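Local structure of endo-1,4-beta-xylanase (Bacteroides thetaiotaomicron VPI-5482, 3KST) at residues P27-Y32 against K263-A268; D72-W77 against K120-S125; G191-K196 against G252-C257. The protein probably hydrolyses O-glycosidic bonds in the breakdown of xylan, and is a calcium-binding member of glycoside hydrolase family 43. One frame throughout, in Å; residues are numbered along the deposited sequence. Where two conformers were deposited one is given.

From the N terminus, strand 27-32 comes first and waits more than 230 residues for its partner, 263-268, so interaction 1 closes by far the longest loop. Interactions 2 and 3 are both nested inside it, and they follow each other in series: loop 72-77 meets 120-125 before strand 191-196 meets 252-257. None of the loops cross. In the five-bladed beta-propeller of this family, interaction 1 joins the first and last blades, interaction 3 the last two. They touch through neighbouring strands 250-256 and 262-268, where K263 O lies 2.9 Å from F255 N. Interaction 2 joins inter-blade loops, its centre about 24 Å from that of interaction 1.

Interaction 1: residues P27-Y32 against K263-A268; sequences PYVMFY and KYIFHA
P27 and I265 meet where strand 27-32, in the first blade of a five-bladed beta-propeller, runs against strand 263-268 of the C-terminal blade. The segment axes approach to 6.2 Å and their directions differ by 153°, but no hydrogen bond joins the pair; side chains carry the contact. The P27 ring works along the partner strand atom by atom. Its CB faces the I265 branch, 3.7 Å from I265 CG1, while its CG rests on the backbone, 3.5 Å from F266 CA. I265 holds CG1 anti to its backbone N (chi1 -171°), and chi2 near 172° extends CD1 onward to V29. There the two side chains cross at about a right angle, V29 CG2 and I265 CD1 coming to 3.4 Å, tighter than normal carbon contact. I265 CG2 also reaches P27, 3.9 Å from P27 O. An alanine at I265 would probably open a gap beneath P27 CB and deprive V29 CG2 of its apolar partner on this strand. Strand 250-256 backs the contact, F255 touching V29 and the backbone of A253 bonding to I265. Toward the active centre, H267 ND1 is hydrogen-bonded to the backbone N of D26, the predicted proton acceptor, and the H267 side chain crosses P27 at about a right angle, with P27 CD 4.0 Å from H267 CB.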
loop_
_atom_site.group_PDB
_atom_site.type_symbol
_atom_site.label_atom_id
_atom_site.label_comp_id
_atom_site.label_asym_id
_atom_site.label_seq_id
_atom_site.Cartn_x
_atom_site.Cartn_y
_atom_site.Cartn_z
ATOM N N PRO A 27 2.111 -5.058 -0.474
ATOM C CA PRO A 27 0.905 -5.382 -1.207
ATOM C C PRO A 27 -0.274 -4.414 -1.141
ATOM O O PRO A 27 -0.482 -3.697 -0.145
ATOM C CB PRO A 27 0.513 -6.762 -0.613
ATOM C CG PRO A 27 0.928 -6.626 0.796
ATOM C CD PRO A 27 2.299 -6.043 0.614
ATOM N N TYR A 28 -0.999 -4.386 -2.260
ATOM C CA TYR A 28 -2.265 -3.676 -2.388
ATOM C C TYR A 28 -3.276 -4.545 -3.145
ATOM O O TYR A 28 -2.931 -5.086 -4.193
ATOM C CB TYR A 28 -2.078 -2.363 -3.171
ATOM C CG TYR A 28 -3.336 -1.550 -3.187
ATOM C CD1 TYR A 28 -3.607 -0.638 -2.168
ATOM C CD2 TYR A 28 -4.314 -1.748 -4.191
ATOM C CE1 TYR A 28 -4.832 0.103 -2.158
ATOM C CE2 TYR A 28 -5.518 -1.007 -4.193
ATOM C CZ TYR A 28 -5.774 -0.107 -3.190
ATOM O OH TYR A 28 -6.958 0.582 -3.200
ATOM N N VAL A 29 -4.519 -4.589 -2.664
ATOM C CA VAL A 29 -5.632 -5.309 -3.286
ATOM C C VAL A 29 -6.773 -4.353 -3.698
ATOM O O VAL A 29 -7.277 -3.565 -2.878
ATOM C CB VAL A 29 -6.152 -6.458 -2.352
ATOM C CG1 VAL A 29 -7.574 -6.932 -2.721
ATOM C CG2 VAL A 29 -5.164 -7.622 -2.387
HETATM N N MSE A 30 -7.173 -4.446 -4.969
HETATM C CA MSE A 30 -8.353 -3.765 -5.491
HETATM C C MSE A 30 -9.414 -4.833 -5.715
HETATM O O MSE A 30 -9.137 -5.863 -6.365
HETATM C CB MSE A 30 -8.088 -3.074 -6.832
HETATM C CG MSE A 30 -9.377 -2.475 -7.449
HETATM SE SE MSE A 30 -9.038 -1.605 -9.100
HETATM C CE MSE A 30 -8.446 -3.103 -10.148
ATOM N N PHE A 31 -10.617 -4.582 -5.192
ATOM C CA PHE A 31 -11.777 -5.443 -5.449
ATOM C C PHE A 31 -12.562 -4.728 -6.556
ATOM O O PHE A 31 -13.097 -3.630 -6.328
ATOM C CB PHE A 31 -12.622 -5.634 -4.199
ATOM C CG PHE A 31 -13.807 -6.534 -4.405
ATOM C CD1 PHE A 31 -13.627 -7.851 -4.836
ATOM C CD2 PHE A 31 -15.110 -6.071 -4.180
ATOM C CE1 PHE A 31 -14.717 -8.697 -5.042
ATOM C CE2 PHE A 31 -16.216 -6.913 -4.369
ATOM C CZ PHE A 31 -16.020 -8.233 -4.793
ATOM N N TYR A 32 -12.547 -5.316 -7.747
ATOM C CA TYR A 32 -13.212 -4.768 -8.934
ATOM C C TYR A 32 -13.973 -5.867 -9.644
ATOM O O TYR A 32 -13.428 -6.950 -9.832
ATOM C CB TYR A 32 -12.197 -4.152 -9.903
ATOM C CG TYR A 32 -12.891 -3.414 -11.024
ATOM C CD1 TYR A 32 -13.399 -2.137 -10.809
ATOM C CD2 TYR A 32 -13.094 -4.010 -12.278
ATOM C CE1 TYR A 32 -14.072 -1.434 -11.824
ATOM C CE2 TYR A 32 -13.778 -3.321 -13.308
ATOM C CZ TYR A 32 -14.271 -2.036 -13.063
ATOM O OH TYR A 32 -14.926 -1.327 -14.040
ATOM N N LYS A 263 -10.547 -6.901 5.165
ATOM C CA LYS A 263 -9.329 -7.678 5.339
ATOM C C LYS A 263 -8.194 -6.704 5.181
ATOM O O LYS A 263 -8.402 -5.607 4.615
ATOM C CB LYS A 263 -9.241 -8.732 4.249
ATOM C CG LYS A 263 -10.264 -9.873 4.371
ATOM C CD LYS A 263 -9.927 -10.836 5.478
ATOM C CE LYS A 263 -10.616 -12.194 5.316
ATOM N NZ LYS A 263 -12.062 -12.082 5.507
ATOM N N TYR A 264 -7.025 -7.104 5.667
ATOM C CA TYR A 264 -5.801 -6.288 5.569
ATOM C C TYR A 264 -4.685 -7.167 4.986
ATOM O O TYR A 264 -4.302 -8.169 5.619
ATOM C CB TYR A 264 -5.427 -5.727 6.952
ATOM C CG TYR A 264 -4.319 -4.710 6.900
ATOM C CD1 TYR A 264 -4.593 -3.377 6.608
ATOM C CD2 TYR A 264 -2.974 -5.077 7.083
ATOM C CE1 TYR A 264 -3.570 -2.419 6.521
ATOM C CE2 TYR A 264 -1.938 -4.103 7.010
ATOM C CZ TYR A 264 -2.247 -2.781 6.727
ATOM O OH TYR A 264 -1.262 -1.809 6.625
ATOM N N ILE A 265 -4.205 -6.831 3.781
ATOM C CA ILE A 265 -3.126 -7.597 3.136
ATOM C C ILE A 265 -1.812 -6.962 3.578
ATOM O O ILE A 265 -1.735 -5.738 3.698
ATOM C CB ILE A 265 -3.279 -7.668 1.585
ATOM C CG1 ILE A 265 -2.277 -8.646 0.973
ATOM C CG2 ILE A 265 -3.182 -6.294 0.917
ATOM C CD1 ILE A 265 -2.557 -8.880 -0.532
ATOM N N PHE A 266 -0.791 -7.771 3.808
ATOM C CA PHE A 266 0.511 -7.273 4.260
ATOM C C PHE A 266 1.598 -8.283 3.919
ATOM O O PHE A 266 1.287 -9.429 3.632
ATOM C CB PHE A 266 0.520 -7.016 5.786
ATOM C CG PHE A 266 0.256 -8.252 6.614
ATOM C CD1 PHE A 266 -1.050 -8.659 6.869
ATOM C CD2 PHE A 266 1.309 -9.035 7.092
ATOM C CE1 PHE A 266 -1.311 -9.824 7.609
ATOM C CE2 PHE A 266 1.079 -10.203 7.855
ATOM C CZ PHE A 266 -0.252 -10.597 8.117
ATOM N N HIS A 267 2.846 -7.830 3.940
ATOM C CA HIS A 267 3.990 -8.707 3.722
ATOM C C HIS A 267 4.642 -9.104 5.042
ATOM O O HIS A 267 4.366 -8.545 6.113
ATOM C CB HIS A 267 5.018 -8.117 2.743
ATOM C CG HIS A 267 5.835 -6.999 3.299
ATOM N ND1 HIS A 267 5.853 -5.747 2.725
ATOM C CD2 HIS A 267 6.668 -6.933 4.367
ATOM C CE1 HIS A 267 6.666 -4.963 3.410
ATOM N NE2 HIS A 267 7.162 -5.655 4.420
ATOM N N ALA A 268 5.545 -10.066 4.946
ATOM C CA ALA A 268 6.367 -10.494 6.065
ATOM C C ALA A 268 7.682 -11.014 5.487
ATOM O O ALA A 268 7.765 -11.286 4.286
ATOM C CB ALA A 268 5.656 -11.570 6.833
#

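Interaction 2: residues D72-W77 against K120-S125; sequences DSYGTW and KQPIWS
Y74 and K120 bury most of the surface here, and P122 supplies the next largest share. With CG anti to its backbone N (chi1 173°), Y74 turns its ring toward the second loop, which meets it in two ways. P122 CD sits over one face, 3.9 Å from the ring centroid and 16° off the normal, a CH-pi contact displaced toward the rim at CD1. K120 O instead lies at the ring edge, in its plane, 3.5 Å from Y74 CD1. The K120 side chain runs back the other way over the D72-S73 backbone: its CG is 3.5 Å from S73 C, and the chain bends at chi2 (65°), then runs extended, with CE 3.7 Å from D72 O. Its ammonium group is hydrogen-bonded to Q117 O. A water also accepts from K120 NZ at 2.9 Å and donates to D72 OD1, bridging opposite charges that stand 5.3 Å apart. S73 OG donates to Y74 O and also bonds Y97 OH, which ties down the S73-Y74 backbone. Strand 102-108 backs the pair through C104, touched by both Y74 and P122. This is a surface contact between loops leading from blade to blade of a beta-propeller.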
loop_
_atom_site.group_PDB
_atom_site.type_symbol
_atom_site.label_atom_id
_atom_site.label_comp_id
_atom_site.label_asym_id
_atom_site.label_seq_id
_atom_site.Cartn_x
_atom_site.Cartn_y
_atom_site.Cartn_z
ATOM N N ASP A 72 7.674 1.470 -20.291
ATOM C CA ASP A 72 6.480 2.340 -20.315
ATOM C C ASP A 72 6.421 3.337 -19.177
ATOM O O ASP A 72 5.406 4.014 -18.998
ATOM C CB ASP A 72 5.218 1.488 -20.273
ATOM C CG ASP A 72 5.042 0.677 -21.492
ATOM O OD1 ASP A 72 5.368 1.182 -22.607
ATOM O OD2 ASP A 72 4.580 -0.465 -21.342
ATOM N N SER A 73 7.513 3.497 -18.453
ATOM C CA SER A 73 7.514 4.357 -17.286
ATOM C C SER A 73 8.808 5.100 -17.120
ATOM O O SER A 73 9.817 4.759 -17.713
ATOM C CB SER A 73 7.338 3.431 -16.074
ATOM O OG SER A 73 7.588 4.073 -14.834
ATOM N N TYR A 74 8.743 6.121 -16.282
ATOM C CA TYR A 74 9.908 6.797 -15.747
ATOM C C TYR A 74 10.685 5.737 -14.979
ATOM O O TYR A 74 10.066 4.945 -14.302
ATOM C CB TYR A 74 9.471 7.840 -14.726
ATOM C CG TYR A 74 10.589 8.487 -13.972
ATOM C CD1 TYR A 74 11.403 9.464 -14.579
ATOM C CD2 TYR A 74 10.849 8.146 -12.635
ATOM C CE1 TYR A 74 12.443 10.072 -13.876
ATOM C CE2 TYR A 74 11.869 8.769 -11.917
ATOM C CZ TYR A 74 12.679 9.706 -12.543
ATOM O OH TYR A 74 13.671 10.296 -11.804
ATOM N N GLY A 75 12.001 5.713 -15.149
ATOM C CA GLY A 75 12.912 4.832 -14.410
ATOM C C GLY A 75 13.228 3.431 -14.879
ATOM O O GLY A 75 12.514 2.809 -15.666
ATOM N N THR A 76 14.325 2.902 -14.347
ATOM C CA THR A 76 14.779 1.560 -14.667
ATOM C C THR A 76 14.986 0.654 -13.471
ATOM O O THR A 76 15.291 -0.524 -13.691
ATOM C CB THR A 76 16.080 1.605 -15.484
ATOM O OG1 THR A 76 17.130 2.125 -14.666
ATOM C CG2 THR A 76 15.880 2.473 -16.725
ATOM N N TRP A 77 14.806 1.168 -12.251
ATOM C CA TRP A 77 15.017 0.409 -11.007
ATOM C C TRP A 77 14.132 0.937 -9.898
ATOM O O TRP A 77 13.547 2.026 -10.014
ATOM C CB TRP A 77 16.495 0.477 -10.585
ATOM C CG TRP A 77 16.984 1.857 -10.265
ATOM C CD1 TRP A 77 17.549 2.767 -11.141
ATOM C CD2 TRP A 77 16.930 2.514 -8.990
ATOM N NE1 TRP A 77 17.869 3.927 -10.471
ATOM C CE2 TRP A 77 17.490 3.808 -9.161
ATOM C CE3 TRP A 77 16.473 2.138 -7.709
ATOM C CZ2 TRP A 77 17.606 4.710 -8.115
ATOM C CZ3 TRP A 77 16.598 3.047 -6.655
ATOM C CH2 TRP A 77 17.152 4.325 -6.864
ATOM N N LYS A 120 7.108 9.993 -19.693
ATOM C CA LYS A 120 7.791 9.193 -18.651
ATOM C C LYS A 120 8.474 10.059 -17.603
ATOM O O LYS A 120 9.705 10.181 -17.555
ATOM C CB LYS A 120 8.754 8.171 -19.298
ATOM C CG LYS A 120 8.015 6.980 -19.961
ATOM C CD LYS A 120 7.138 7.333 -21.148
ATOM C CE LYS A 120 6.628 6.082 -21.859
ATOM N NZ LYS A 120 5.711 6.435 -23.011
ATOM N N GLN A 121 7.647 10.685 -16.775
ATOM C CA GLN A 121 8.118 11.555 -15.710
ATOM C C GLN A 121 7.333 11.329 -14.443
ATOM O O GLN A 121 6.194 10.875 -14.489
ATOM C CB GLN A 121 7.977 13.017 -16.141
ATOM C CG GLN A 121 8.970 13.426 -17.221
ATOM C CD GLN A 121 10.425 13.299 -16.785
ATOM O OE1 GLN A 121 10.777 13.640 -15.656
ATOM N NE2 GLN A 121 11.271 12.796 -17.667
ATOM N N PRO A 122 7.938 11.657 -13.302
ATOM C CA PRO A 122 7.222 11.519 -12.042
ATOM C C PRO A 122 6.237 12.689 -11.836
ATOM O O PRO A 122 6.195 13.639 -12.636
ATOM C CB PRO A 122 8.351 11.548 -11.019
ATOM C CG PRO A 122 9.339 12.393 -11.610
ATOM C CD PRO A 122 9.285 12.204 -13.087
ATOM N N ILE A 123 5.455 12.596 -10.765
ATOM C CA ILE A 123 4.425 13.593 -10.378
ATOM C C ILE A 123 5.103 14.931 -10.025
ATOM O O ILE A 123 4.635 15.988 -10.449
ATOM C CB ILE A 123 3.571 13.010 -9.187
ATOM C CG1 ILE A 123 2.730 11.817 -9.654
ATOM C CG2 ILE A 123 2.677 14.029 -8.508
ATOM C CD1 ILE A 123 2.387 10.862 -8.494
ATOM N N TRP A 124 6.197 14.859 -9.265
ATOM C CA TRP A 124 7.024 16.020 -8.901
ATOM C C TRP A 124 8.499 15.588 -8.788
ATOM O O TRP A 124 8.804 14.385 -8.772
ATOM C CB TRP A 124 6.470 16.703 -7.637
ATOM C CG TRP A 124 6.778 16.032 -6.322
ATOM C CD1 TRP A 124 6.818 14.672 -6.053
ATOM C CD2 TRP A 124 6.965 16.683 -5.071
ATOM N NE1 TRP A 124 7.098 14.465 -4.738
ATOM C CE2 TRP A 124 7.179 15.680 -4.101
ATOM C CE3 TRP A 124 7.027 18.030 -4.679
ATOM C CZ2 TRP A 124 7.429 15.986 -2.746
ATOM C CZ3 TRP A 124 7.271 18.331 -3.338
ATOM C CH2 TRP A 124 7.478 17.309 -2.390
ATOM N N SER A 125 9.401 16.557 -8.652
ATOM C CA SER A 125 10.851 16.289 -8.685
ATOM C C SER A 125 11.537 15.777 -7.431
ATOM O O SER A 125 12.598 15.151 -7.544
ATOM C CB SER A 125 11.591 17.542 -9.174
ATOM O OG SER A 125 11.431 18.622 -8.273
HETATM O O HOH W 1 5.743 3.698 -23.962
#

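Interaction 3: residues G191-K196 against G252-C257; sequences GPSLLK and GAPFQC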
loop_
_atom_site.group_PDB
_atom_site.type_symbol
_atom_site.label_atom_id
_atom_site.label_comp_id
_atom_site.label_asym_id
_atom_site.label_seq_id
_atom_site.Cartn_x
_atom_site.Cartn_y
_atom_site.Cartn_z
ATOM N N GLY A 191 4.480 3.604 4.041
ATOM C CA GLY A 191 3.404 2.761 3.562
ATOM C C GLY A 191 2.030 3.222 4.023
ATOM O O GLY A 191 1.294 2.422 4.586
ATOM N N PRO A 192 1.689 4.515 3.831
ATOM C CA PRO A 192 0.367 5.007 4.223
ATOM C C PRO A 192 -0.845 4.353 3.519
ATOM O O PRO A 192 -0.762 3.894 2.375
ATOM C CB PRO A 192 0.440 6.504 3.844
ATOM C CG PRO A 192 1.336 6.536 2.716
ATOM C CD PRO A 192 2.413 5.545 3.058
ATOM N N SER A 193 -1.970 4.341 4.234
ATOM C CA SER A 193 -3.292 3.909 3.743
ATOM C C SER A 193 -4.337 4.787 4.430
ATOM O O SER A 193 -4.262 4.978 5.649
ATOM C CB SER A 193 -3.555 2.440 4.059
ATOM O OG SER A 193 -2.554 1.608 3.488
ATOM N N LEU A 194 -5.324 5.268 3.678
ATOM C CA LEU A 194 -6.335 6.178 4.216
ATOM C C LEU A 194 -7.713 5.558 4.077
ATOM O O LEU A 194 -8.064 5.013 3.012
ATOM C CB LEU A 194 -6.252 7.547 3.508
ATOM C CG LEU A 194 -6.693 8.817 4.237
ATOM C CD1 LEU A 194 -8.165 8.772 4.623
ATOM C CD2 LEU A 194 -5.788 9.108 5.460
ATOM N N LEU A 195 -8.469 5.610 5.166
ATOM C CA LEU A 195 -9.893 5.226 5.172
ATOM C C LEU A 195 -10.666 6.272 5.965
ATOM O O LEU A 195 -10.148 6.820 6.954
ATOM C CB LEU A 195 -10.089 3.873 5.809
ATOM C CG LEU A 195 -9.632 2.642 5.056
ATOM C CD1 LEU A 195 -9.976 1.474 5.917
ATOM C CD2 LEU A 195 -10.307 2.531 3.706
ATOM N N LYS A 196 -11.890 6.558 5.520
ATOM C CA LYS A 196 -12.765 7.487 6.246
ATOM C C LYS A 196 -13.973 6.689 6.718
ATOM O O LYS A 196 -14.485 5.856 5.969
ATOM C CB LYS A 196 -13.217 8.620 5.332
ATOM C CG LYS A 196 -14.113 9.687 6.031
ATOM C CD LYS A 196 -14.611 10.695 5.015
ATOM C CE LYS A 196 -15.414 11.843 5.618
ATOM N NZ LYS A 196 -15.860 12.836 4.548
ATOM N N GLY A 252 1.026 -2.649 4.254
ATOM C CA GLY A 252 -0.180 -3.314 3.797
ATOM C C GLY A 252 -1.237 -2.384 3.276
ATOM O O GLY A 252 -0.996 -1.196 3.063
ATOM N N ALA A 253 -2.434 -2.933 3.121
ATOM C CA ALA A 253 -3.574 -2.170 2.617
ATOM C C ALA A 253 -4.891 -2.796 3.079
ATOM O O ALA A 253 -4.998 -4.059 3.083
ATOM C CB ALA A 253 -3.523 -2.115 1.104
ATOM N N PRO A 254 -5.869 -1.953 3.503
ATOM C CA PRO A 254 -7.189 -2.481 3.848
ATOM C C PRO A 254 -8.052 -2.622 2.601
ATOM O O PRO A 254 -7.914 -1.825 1.669
ATOM C CB PRO A 254 -7.771 -1.429 4.800
ATOM C CG PRO A 254 -6.827 -0.271 4.808
ATOM C CD PRO A 254 -5.779 -0.505 3.793
ATOM N N PHE A 255 -8.963 -3.601 2.580
ATOM C CA PHE A 255 -9.901 -3.745 1.443
ATOM C C PHE A 255 -11.169 -4.490 1.836
ATOM O O PHE A 255 -11.138 -5.302 2.772
ATOM C CB PHE A 255 -9.234 -4.443 0.251
ATOM C CG PHE A 255 -8.769 -5.852 0.552
ATOM C CD1 PHE A 255 -7.524 -6.080 1.147
ATOM C CD2 PHE A 255 -9.576 -6.960 0.243
ATOM C CE1 PHE A 255 -7.090 -7.403 1.442
ATOM C CE2 PHE A 255 -9.157 -8.283 0.535
ATOM C CZ PHE A 255 -7.905 -8.501 1.126
ATOM N N GLN A 256 -12.274 -4.176 1.149
ATOM C CA GLN A 256 -13.575 -4.808 1.408
ATOM C C GLN A 256 -13.677 -6.078 0.575
ATOM O O GLN A 256 -13.060 -6.186 -0.512
ATOM C CB GLN A 256 -14.767 -3.834 1.202
ATOM C CG GLN A 256 -14.924 -3.121 -0.148
ATOM C CD GLN A 256 -15.821 -3.829 -1.150
ATOM O OE1 GLN A 256 -16.317 -4.945 -0.915
ATOM N NE2 GLN A 256 -16.069 -3.155 -2.272
ATOM N N CYS A 257 -14.440 -7.040 1.082
ATOM C CA CYS A 257 -14.628 -8.322 0.416
ATOM C C CYS A 257 -16.034 -8.474 -0.133
ATOM O O CYS A 257 -16.912 -7.650 0.137
ATOM C CB CYS A 257 -14.278 -9.429 1.394
ATOM S SG CYS A 257 -12.583 -9.266 1.901
HETATM O O HOH W 2 1.400 0.164 5.996
HETATM O O HOH W 3 0.142 1.076 2.186
#
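P254 packs against both S193 and L195, and this is the close part of the contact. The P254 ring spans the two side chains: CD lies 3.7 Å from S193 CB, while CG is 3.8 Å from L195 CD1. L195 and P254 lie side by side, pointing opposite ways; L195 CG, anti to its own carbonyl carbon (chi1 -72°), comes 4.1 Å from P254 CG. At the other end, around G191 and G252, the two strands meet mainly through water. One water donates to G191 O at 2.7 Å and accepts only a weak bond from G252 N. A second water lies 2.7 Å from G252 O and also reaches P192 O, although other acceptors compete for its protons. S193 OG stands between the two regimes, 3.2 Å from G252 O. This wet end borders the propeller centre: the calcium ion, bound by E83 and H251, is about 5 Å from the nearest atom of the S193 side chain, and D130, predicted to tune the catalytic acid, is hydrogen-bonded to G191 N. The strands run nearly parallel, 15° between directions, with axes 7.2 Å apart at their closest, consistent with inner strands of adjacent blades. Strand 189-197 pairs instead with 200-207, strand 250-256 pairs with 262-268, and F285 of strand 279-287 touches both L195 and P254.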